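Local coordinates for protein putative NADPH:quinone reductase (Bacillus thuringiensis, PDB 3GMS) that probably reduces quinones with NADPH, as a putative quinone oxidoreductase of the medium-chain dehydrogenase/reductase superfamily, at residues L7-L20 and I52-P66. Sequence-based numbering, arbitrary orientation.
Sequences LIQFHKFGNPKDVL and ITGAYAHRIPLPNIP
F13 is clasped by the loop 52-66. Its CB lies 3.4 Å from I52 O and CG 3.3 Å from G54 CA, which makes a CH-pi contact over one face, toward the rim. The opposite face takes L62 CD1, and I52 O lies in the ring plane beside CD1. CD2 sits between G54 CA and L62 CD1, CE1 near L62 CD2, CE2 against A57, and CZ 3.4 Å from I60 O. CG, anti to the carbonyl carbon (chi1 -61°), directs the ring into the loop. L62 forks: CD1 goes to F13, CD2 to F10 CE1 at 3.6 Å. I52 CA (CH-pi) and CG2 lie over one face of the F10 ring, P66 CG at its edge. F10 and N64 form one antiparallel hydrogen-bonded pair (F10 N to N64 O and N64 N to F10 O, both 3.1 Å), and G14 N binds I52 O. P63, after a cis peptide bond, lays CB over the H11 ring and 3.6 Å from Q9 CG; E23 holds both polar ends. I65 CA (CA-H...O) and P66 CD meet buried I8 O in place of an N-H. Mainly apolar and CH-pi packing thus joins strand 4-10 and the following turn to the GroES-like domain loop, while three backbone bonds fix the register.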
ATOM      1  N   LEU A   7       6.353  10.830 -19.735  1.00 23.99           N
ATOM      2  CA  LEU A   7       5.319  10.095 -18.979  1.00 24.77           C
ATOM      3  C   LEU A   7       5.282   8.669 -19.423  1.00 24.15           C
ATOM      4  O   LEU A   7       5.612   8.380 -20.570  1.00 25.96           O
ATOM      5  CB  LEU A   7       3.930  10.680 -19.200  1.00 25.05           C
ATOM      6  CG  LEU A   7       3.266  10.571 -20.579  1.00 27.16           C
ATOM      7  CD1 LEU A   7       1.739  10.396 -20.480  1.00 29.16           C
ATOM      8  CD2 LEU A   7       3.575  11.827 -21.356  1.00 27.53           C
ATOM      9  N   ILE A   8       4.882   7.777 -18.514  1.00 23.14           N
ATOM     10  CA  ILE A   8       4.571   6.402 -18.883  1.00 22.90           C
ATOM     11  C   ILE A   8       3.049   6.297 -18.982  1.00 23.27           C
ATOM     12  O   ILE A   8       2.340   6.725 -18.072  1.00 23.66           O
ATOM     13  CB  ILE A   8       5.073   5.386 -17.808  1.00 21.53           C
ATOM     14  CG1 ILE A   8       6.572   5.563 -17.533  1.00 24.09           C
ATOM     15  CG2 ILE A   8       4.740   3.976 -18.228  1.00 22.29           C
ATOM     16  CD1 ILE A   8       7.453   5.512 -18.775  1.00 24.49           C
ATOM     17  N   GLN A   9       2.554   5.721 -20.080  1.00 23.51           N
ATOM     18  CA  GLN A   9       1.137   5.631 -20.377  1.00 25.67           C
ATOM     19  C   GLN A   9       0.828   4.253 -20.964  1.00 25.87           C
ATOM     20  O   GLN A   9       1.721   3.642 -21.566  1.00 25.71           O
ATOM     21  CB  GLN A   9       0.830   6.710 -21.437  1.00 27.11           C
ATOM     22  CG  GLN A   9      -0.579   6.925 -21.719  1.00 31.73           C
ATOM     23  CD  GLN A   9      -0.895   8.387 -21.999  1.00 31.22           C
ATOM     24  OE1 GLN A   9      -1.536   9.039 -21.190  1.00 36.51           O
ATOM     25  NE2 GLN A   9      -0.474   8.892 -23.153  1.00 33.33           N
ATOM     26  N   PHE A  10      -0.394   3.760 -20.758  1.00 25.88           N
ATOM     27  CA  PHE A  10      -0.928   2.621 -21.512  1.00 26.64           C
ATOM     28  C   PHE A  10      -2.253   3.021 -22.118  1.00 27.86           C
ATOM     29  O   PHE A  10      -3.043   3.727 -21.495  1.00 27.23           O
ATOM     30  CB  PHE A  10      -1.099   1.341 -20.679  1.00 26.56           C
ATOM     31  CG  PHE A  10      -1.912   1.522 -19.404  1.00 28.28           C
ATOM     32  CD1 PHE A  10      -3.210   1.050 -19.326  1.00 28.37           C
ATOM     33  CD2 PHE A  10      -1.341   2.125 -18.275  1.00 26.63           C
ATOM     34  CE1 PHE A  10      -3.966   1.208 -18.153  1.00 26.80           C
ATOM     35  CE2 PHE A  10      -2.082   2.295 -17.101  1.00 27.90           C
ATOM     36  CZ  PHE A  10      -3.385   1.823 -17.032  1.00 25.21           C
ATOM     37  N   HIS A  11      -2.472   2.556 -23.338  1.00 27.75           N
ATOM     38  CA  HIS A  11      -3.669   2.923 -24.118  1.00 28.70           C
ATOM     39  C   HIS A  11      -4.678   1.785 -24.137  1.00 27.52           C
ATOM     40  O   HIS A  11      -5.831   2.004 -24.478  1.00 28.75           O
ATOM     41  CB  HIS A  11      -3.277   3.321 -25.541  1.00 28.86           C
ATOM     42  CG  HIS A  11      -2.381   4.512 -25.605  1.00 29.31           C
ATOM     43  ND1 HIS A  11      -2.836   5.776 -25.915  1.00 29.96           N
ATOM     44  CD2 HIS A  11      -1.050   4.632 -25.397  1.00 30.13           C
ATOM     45  CE1 HIS A  11      -1.826   6.624 -25.881  1.00 30.85           C
ATOM     46  NE2 HIS A  11      -0.728   5.953 -25.580  1.00 30.89           N
ATOM     47  N   LYS A  12      -4.241   0.590 -23.744  1.00 27.15           N
ATOM     48  CA  LYS A  12      -5.120  -0.548 -23.577  1.00 27.78           C
ATOM     49  C   LYS A  12      -4.722  -1.271 -22.300  1.00 28.05           C
ATOM     50  O   LYS A  12      -3.561  -1.167 -21.852  1.00 27.63           O
ATOM     51  CB  LYS A  12      -4.980  -1.539 -24.763  1.00 27.20           C
ATOM     52  CG  LYS A  12      -5.220  -0.943 -26.131  1.00 28.01           C
ATOM     53  CD  LYS A  12      -5.374  -2.120 -27.111  1.00 30.26           C
ATOM     54  CE  LYS A  12      -5.776  -1.643 -28.501  1.00 27.78           C
ATOM     55  NZ  LYS A  12      -4.645  -0.989 -29.229  1.00 25.39           N
ATOM     56  N   PHE A  13      -5.664  -1.999 -21.710  1.00 27.52           N
ATOM     57  CA  PHE A  13      -5.332  -2.871 -20.599  1.00 28.32           C
ATOM     58  C   PHE A  13      -4.627  -4.109 -21.152  1.00 29.25           C
ATOM     59  O   PHE A  13      -4.821  -4.472 -22.321  1.00 29.75           O
ATOM     60  CB  PHE A  13      -6.587  -3.284 -19.815  1.00 27.33           C
ATOM     61  CG  PHE A  13      -7.349  -2.128 -19.202  1.00 28.88           C
ATOM     62  CD1 PHE A  13      -6.753  -1.286 -18.253  1.00 28.46           C
ATOM     63  CD2 PHE A  13      -8.694  -1.914 -19.547  1.00 31.14           C
ATOM     64  CE1 PHE A  13      -7.477  -0.222 -17.674  1.00 27.27           C
ATOM     65  CE2 PHE A  13      -9.430  -0.856 -18.973  1.00 32.92           C
ATOM     66  CZ  PHE A  13      -8.818  -0.017 -18.029  1.00 31.18           C
ATOM     67  N   GLY A  14      -3.784  -4.721 -20.336  1.00 29.50           N
ATOM     68  CA  GLY A  14      -3.132  -5.985 -20.684  1.00 30.10           C
ATOM     69  C   GLY A  14      -1.933  -6.183 -19.800  1.00 30.88           C
ATOM     70  O   GLY A  14      -1.796  -5.506 -18.773  1.00 29.78           O
ATOM     71  N   ASN A  15      -1.077  -7.122 -20.170  1.00 30.81           N
ATOM     72  CA  ASN A  15       0.190  -7.321 -19.457  1.00 31.92           C
ATOM     73  C   ASN A  15       1.002  -6.034 -19.553  1.00 31.11           C
ATOM     74  O   ASN A  15       1.132  -5.454 -20.616  1.00 29.05           O
ATOM     75  CB  ASN A  15       0.975  -8.487 -20.078  1.00 33.58           C
ATOM     76  CG  ASN A  15       0.228  -9.804 -20.007  1.00 37.16           C
ATOM     77  OD1 ASN A  15      -0.442 -10.103 -19.017  1.00 42.76           O
ATOM     78  ND2 ASN A  15       0.378 -10.635 -21.054  1.00 42.10           N
ATOM     79  N   PRO A  16       1.521  -5.542 -18.410  1.00 30.92           N
ATOM     80  CA  PRO A  16       2.265  -4.282 -18.491  1.00 31.27           C
ATOM     81  C   PRO A  16       3.399  -4.345 -19.524  1.00 30.99           C
ATOM     82  O   PRO A  16       3.684  -3.349 -20.211  1.00 30.43           O
ATOM     83  CB  PRO A  16       2.805  -4.109 -17.064  1.00 30.65           C
ATOM     84  CG  PRO A  16       1.769  -4.766 -16.202  1.00 30.18           C
ATOM     85  CD  PRO A  16       1.369  -6.012 -17.021  1.00 31.79           C
ATOM     86  N   LYS A  17       4.025  -5.510 -19.681  1.00 32.52           N
ATOM     87  CA  LYS A  17       5.102  -5.613 -20.688  1.00 34.34           C
ATOM     88  C   LYS A  17       4.635  -5.315 -22.130  1.00 33.94           C
ATOM     89  O   LYS A  17       5.431  -4.889 -22.983  1.00 35.17           O
ATOM     90  CB  LYS A  17       5.763  -6.999 -20.631  1.00 35.72           C
ATOM     91  CG  LYS A  17       4.946  -8.098 -21.334  1.00 39.09           C
ATOM     92  CD  LYS A  17       5.181  -9.467 -20.713  1.00 43.18           C
ATOM     93  CE  LYS A  17       6.551  -9.998 -21.064  1.00 46.00           C
ATOM     94  NZ  LYS A  17       6.988 -11.054 -20.094  1.00 47.41           N
ATOM     95  N   ASP A  18       3.352  -5.548 -22.398  1.00 33.84           N
ATOM     96  CA  ASP A  18       2.768  -5.331 -23.736  1.00 33.45           C
ATOM     97  C   ASP A  18       2.249  -3.910 -23.937  1.00 32.75           C
ATOM     98  O   ASP A  18       2.283  -3.399 -25.055  1.00 32.84           O
ATOM     99  CB  ASP A  18       1.659  -6.355 -24.007  1.00 34.62           C
ATOM    100  CG  ASP A  18       2.195  -7.776 -24.095  1.00 35.28           C
ATOM    101  OD1 ASP A  18       3.269  -7.930 -24.700  1.00 38.37           O
ATOM    102  OD2 ASP A  18       1.564  -8.723 -23.580  1.00 37.62           O
ATOM    103  N   VAL A  19       1.796  -3.260 -22.857  1.00 30.53           N
ATOM    104  CA  VAL A  19       1.024  -2.017 -23.030  1.00 29.24           C
ATOM    105  C   VAL A  19       1.668  -0.719 -22.567  1.00 28.77           C
ATOM    106  O   VAL A  19       1.268   0.346 -23.018  1.00 28.29           O
ATOM    107  CB  VAL A  19      -0.420  -2.149 -22.452  1.00 28.93           C
ATOM    108  CG1 VAL A  19      -1.195  -3.280 -23.188  1.00 27.56           C
ATOM    109  CG2 VAL A  19      -0.381  -2.440 -20.945  1.00 27.16           C
ATOM    110  N   LEU A  20       2.691  -0.801 -21.715  1.00 28.34           N
ATOM    111  CA  LEU A  20       3.323   0.406 -21.206  1.00 28.04           C
ATOM    112  C   LEU A  20       4.162   1.086 -22.291  1.00 28.87           C
ATOM    113  O   LEU A  20       4.942   0.420 -22.983  1.00 28.62           O
ATOM    114  CB  LEU A  20       4.177   0.112 -19.961  1.00 27.31           C
ATOM    115  CG  LEU A  20       3.397  -0.293 -18.701  1.00 27.27           C
ATOM    116  CD1 LEU A  20       4.309  -0.688 -17.585  1.00 26.47           C
ATOM    117  CD2 LEU A  20       2.469   0.834 -18.254  1.00 25.09           C
ATOM    118  N   ILE A  52      -3.424  -1.724 -14.610  1.00 27.26           N
ATOM    119  CA  ILE A  52      -2.923  -1.849 -15.959  1.00 28.34           C
ATOM    120  C   ILE A  52      -3.589  -3.070 -16.590  1.00 29.49           C
ATOM    121  O   ILE A  52      -3.913  -3.044 -17.757  1.00 30.75           O
ATOM    122  CB  ILE A  52      -1.389  -1.994 -16.020  1.00 28.11           C
ATOM    123  CG1 ILE A  52      -0.726  -0.796 -15.313  1.00 26.83           C
ATOM    124  CG2 ILE A  52      -0.917  -2.077 -17.480  1.00 28.36           C
ATOM    125  CD1 ILE A  52       0.791  -0.961 -15.115  1.00 26.22           C
ATOM    126  N   THR A  53      -3.779  -4.130 -15.809  1.00 30.41           N
ATOM    127  CA  THR A  53      -4.318  -5.382 -16.320  1.00 31.49           C
ATOM    128  C   THR A  53      -5.794  -5.360 -16.727  1.00 33.12           C
ATOM    129  O   THR A  53      -6.263  -6.325 -17.337  1.00 33.30           O
ATOM    130  CB  THR A  53      -4.209  -6.498 -15.292  1.00 31.90           C
ATOM    131  OG1 THR A  53      -5.078  -6.191 -14.192  1.00 31.79           O
ATOM    132  CG2 THR A  53      -2.780  -6.671 -14.837  1.00 32.15           C
ATOM    133  N   GLY A  54      -6.517  -4.291 -16.396  1.00 33.39           N
ATOM    134  CA  GLY A  54      -7.927  -4.183 -16.743  1.00 35.96           C
ATOM    135  C   GLY A  54      -8.899  -4.684 -15.703  1.00 37.76           C
ATOM    136  O   GLY A  54     -10.111  -4.607 -15.922  1.00 38.40           O
ATOM    137  N   ALA A  55      -8.393  -5.203 -14.584  1.00 39.43           N
ATOM    138  CA  ALA A  55      -9.256  -5.612 -13.449  1.00 42.06           C
ATOM    139  C   ALA A  55     -10.317  -4.558 -13.041  1.00 43.63           C
ATOM    140  O   ALA A  55     -11.383  -4.931 -12.552  1.00 43.92           O
ATOM    141  CB  ALA A  55      -8.414  -6.014 -12.242  1.00 42.06           C
ATOM    142  N   TYR A  56     -10.030  -3.264 -13.258  1.00 45.65           N
ATOM    143  CA  TYR A  56     -10.970  -2.144 -12.963  1.00 47.25           C
ATOM    144  C   TYR A  56     -11.327  -1.344 -14.218  1.00 48.07           C
ATOM    145  O   TYR A  56     -11.350  -0.106 -14.197  1.00 48.26           O
ATOM    146  CB  TYR A  56     -10.398  -1.170 -11.915  1.00 47.73           C
ATOM    147  CG  TYR A  56      -9.750  -1.844 -10.731  1.00 48.45           C
ATOM    148  CD1 TYR A  56      -8.460  -1.488 -10.324  1.00 48.36           C
ATOM    149  CD2 TYR A  56     -10.428  -2.843 -10.023  1.00 49.27           C
ATOM    150  CE1 TYR A  56      -7.859  -2.106  -9.232  1.00 47.66           C
ATOM    151  CE2 TYR A  56      -9.834  -3.480  -8.936  1.00 50.29           C
ATOM    152  CZ  TYR A  56      -8.547  -3.111  -8.546  1.00 49.56           C
ATOM    153  OH  TYR A  56      -7.971  -3.753  -7.465  1.00 49.94           O
ATOM    154  N   ALA A  57     -11.637  -2.067 -15.295  1.00 49.06           N
ATOM    155  CA  ALA A  57     -11.973  -1.481 -16.593  1.00 49.67           C
ATOM    156  C   ALA A  57     -12.966  -0.303 -16.533  1.00 50.25           C
ATOM    157  O   ALA A  57     -12.796   0.712 -17.223  1.00 50.39           O
ATOM    158  CB  ALA A  57     -12.485  -2.577 -17.538  1.00 49.89           C
ATOM    159  N   HIS A  58     -13.988  -0.431 -15.697  1.00 50.34           N
ATOM    160  CA  HIS A  58     -15.090   0.529 -15.720  1.00 51.10           C
ATOM    161  C   HIS A  58     -14.757   1.830 -14.993  1.00 50.08           C
ATOM    162  O   HIS A  58     -15.385   2.865 -15.240  1.00 50.71           O
ATOM    163  CB  HIS A  58     -16.381  -0.128 -15.204  1.00 51.90           C
ATOM    164  CG  HIS A  58     -16.691  -1.433 -15.879  1.00 54.95           C
ATOM    165  ND1 HIS A  58     -16.992  -1.520 -17.225  1.00 57.51           N
ATOM    166  CD2 HIS A  58     -16.707  -2.704 -15.406  1.00 57.10           C
ATOM    167  CE1 HIS A  58     -17.199  -2.787 -17.546  1.00 58.85           C
ATOM    168  NE2 HIS A  58     -17.034  -3.526 -16.462  1.00 58.76           N
ATOM    169  N   ARG A  59     -13.765   1.791 -14.110  1.00 48.45           N
ATOM    170  CA  ARG A  59     -13.393   3.004 -13.389  1.00 47.01           C
ATOM    171  C   ARG A  59     -12.060   3.641 -13.786  1.00 45.20           C
ATOM    172  O   ARG A  59     -11.777   4.766 -13.382  1.00 45.70           O
ATOM    173  CB  ARG A  59     -13.516   2.838 -11.861  1.00 47.30           C
ATOM    174  CG  ARG A  59     -13.350   1.410 -11.285  1.00 48.99           C
ATOM    175  CD  ARG A  59     -13.296   1.488  -9.752  1.00 49.46           C
ATOM    176  NE  ARG A  59     -11.996   2.009  -9.328  1.00 50.71           N
ATOM    177  CZ  ARG A  59     -11.022   1.277  -8.786  1.00 51.35           C
ATOM    178  NH1 ARG A  59     -11.201  -0.016  -8.531  1.00 51.66           N
ATOM    179  NH2 ARG A  59      -9.876   1.850  -8.468  1.00 49.46           N
ATOM    180  N   ILE A  60     -11.245   2.958 -14.589  1.00 42.39           N
ATOM    181  CA  ILE A  60      -9.993   3.568 -15.062  1.00 40.10           C
ATOM    182  C   ILE A  60     -10.131   3.920 -16.540  1.00 38.51           C
ATOM    183  O   ILE A  60     -10.184   3.014 -17.359  1.00 37.99           O
ATOM    184  CB  ILE A  60      -8.743   2.634 -14.897  1.00 39.58           C
ATOM    185  CG1 ILE A  60      -8.653   2.005 -13.483  1.00 40.68           C
ATOM    186  CG2 ILE A  60      -7.475   3.386 -15.273  1.00 37.89           C
ATOM    187  CD1 ILE A  60      -8.048   2.917 -12.372  1.00 40.38           C
ATOM    188  N   PRO A  61     -10.184   5.224 -16.874  1.00 37.17           N
ATOM    189  CA  PRO A  61     -10.249   5.721 -18.251  1.00 36.15           C
ATOM    190  C   PRO A  61      -8.925   5.462 -18.932  1.00 35.49           C
ATOM    191  O   PRO A  61      -7.880   5.497 -18.262  1.00 35.10           O
ATOM    192  CB  PRO A  61     -10.393   7.247 -18.084  1.00 36.29           C
ATOM    193  CG  PRO A  61     -10.758   7.466 -16.692  1.00 36.69           C
ATOM    194  CD  PRO A  61     -10.173   6.333 -15.903  1.00 37.45           C
ATOM    195  N   LEU A  62      -8.968   5.206 -20.238  1.00 33.70           N
ATOM    196  CA  LEU A  62      -7.764   5.045 -21.053  1.00 32.41           C
ATOM    197  C   LEU A  62      -7.620   6.247 -21.972  1.00 31.61           C
ATOM    198  O   LEU A  62      -8.628   6.790 -22.420  1.00 32.95           O
ATOM    199  CB  LEU A  62      -7.848   3.764 -21.883  1.00 32.13           C
ATOM    200  CG  LEU A  62      -7.850   2.468 -21.070  1.00 32.78           C
ATOM    201  CD1 LEU A  62      -8.326   1.307 -21.937  1.00 33.41           C
ATOM    202  CD2 LEU A  62      -6.430   2.228 -20.518  1.00 33.73           C
ATOM    203  N   PRO A  63      -6.381   6.697 -22.236  1.00 30.63           N
ATOM    204  CA  PRO A  63      -5.163   6.118 -21.717  1.00 29.06           C
ATOM    205  C   PRO A  63      -4.959   6.547 -20.262  1.00 28.85           C
ATOM    206  O   PRO A  63      -5.601   7.515 -19.796  1.00 27.16           O
ATOM    207  CB  PRO A  63      -4.089   6.725 -22.603  1.00 29.73           C
ATOM    208  CG  PRO A  63      -4.624   8.125 -22.935  1.00 30.17           C
ATOM    209  CD  PRO A  63      -6.131   7.937 -23.008  1.00 30.89           C
ATOM    210  N   ASN A  64      -4.057   5.861 -19.561  1.00 26.79           N
ATOM    211  CA  ASN A  64      -3.866   6.192 -18.156  1.00 25.69           C
ATOM    212  C   ASN A  64      -2.389   6.187 -17.807  1.00 25.14           C
ATOM    213  O   ASN A  64      -1.609   5.435 -18.418  1.00 25.26           O
ATOM    214  CB  ASN A  64      -4.608   5.154 -17.310  1.00 26.54           C
ATOM    215  CG  ASN A  64      -4.345   5.317 -15.827  1.00 29.03           C
ATOM    216  OD1 ASN A  64      -3.531   4.578 -15.227  1.00 28.77           O
ATOM    217  ND2 ASN A  64      -4.989   6.327 -15.229  1.00 30.67           N
ATOM    218  N   ILE A  65      -2.012   7.010 -16.826  1.00 22.32           N
ATOM    219  CA  ILE A  65      -0.617   7.044 -16.318  1.00 22.96           C
ATOM    220  C   ILE A  65      -0.576   6.244 -15.011  1.00 21.66           C
ATOM    221  O   ILE A  65      -1.295   6.579 -14.088  1.00 21.64           O
ATOM    222  CB  ILE A  65      -0.110   8.476 -16.091  1.00 22.97           C
ATOM    223  CG1 ILE A  65      -0.131   9.257 -17.419  1.00 26.63           C
ATOM    224  CG2 ILE A  65       1.333   8.461 -15.568  1.00 23.01           C
ATOM    225  CD1 ILE A  65      -0.008  10.778 -17.259  1.00 28.52           C
ATOM    226  N   PRO A  66       0.225   5.163 -14.938  1.00 21.80           N
ATOM    227  CA  PRO A  66       0.163   4.420 -13.670  1.00 21.81           C
ATOM    228  C   PRO A  66       0.895   5.105 -12.489  1.00 21.19           C
ATOM    229  O   PRO A  66       1.658   6.054 -12.684  1.00 20.34           O
ATOM    230  CB  PRO A  66       0.917   3.118 -13.951  1.00 21.13           C
ATOM    231  CG  PRO A  66       1.330   3.145 -15.357  1.00 24.43           C
ATOM    232  CD  PRO A  66       1.078   4.497 -15.949  1.00 22.40           C
TER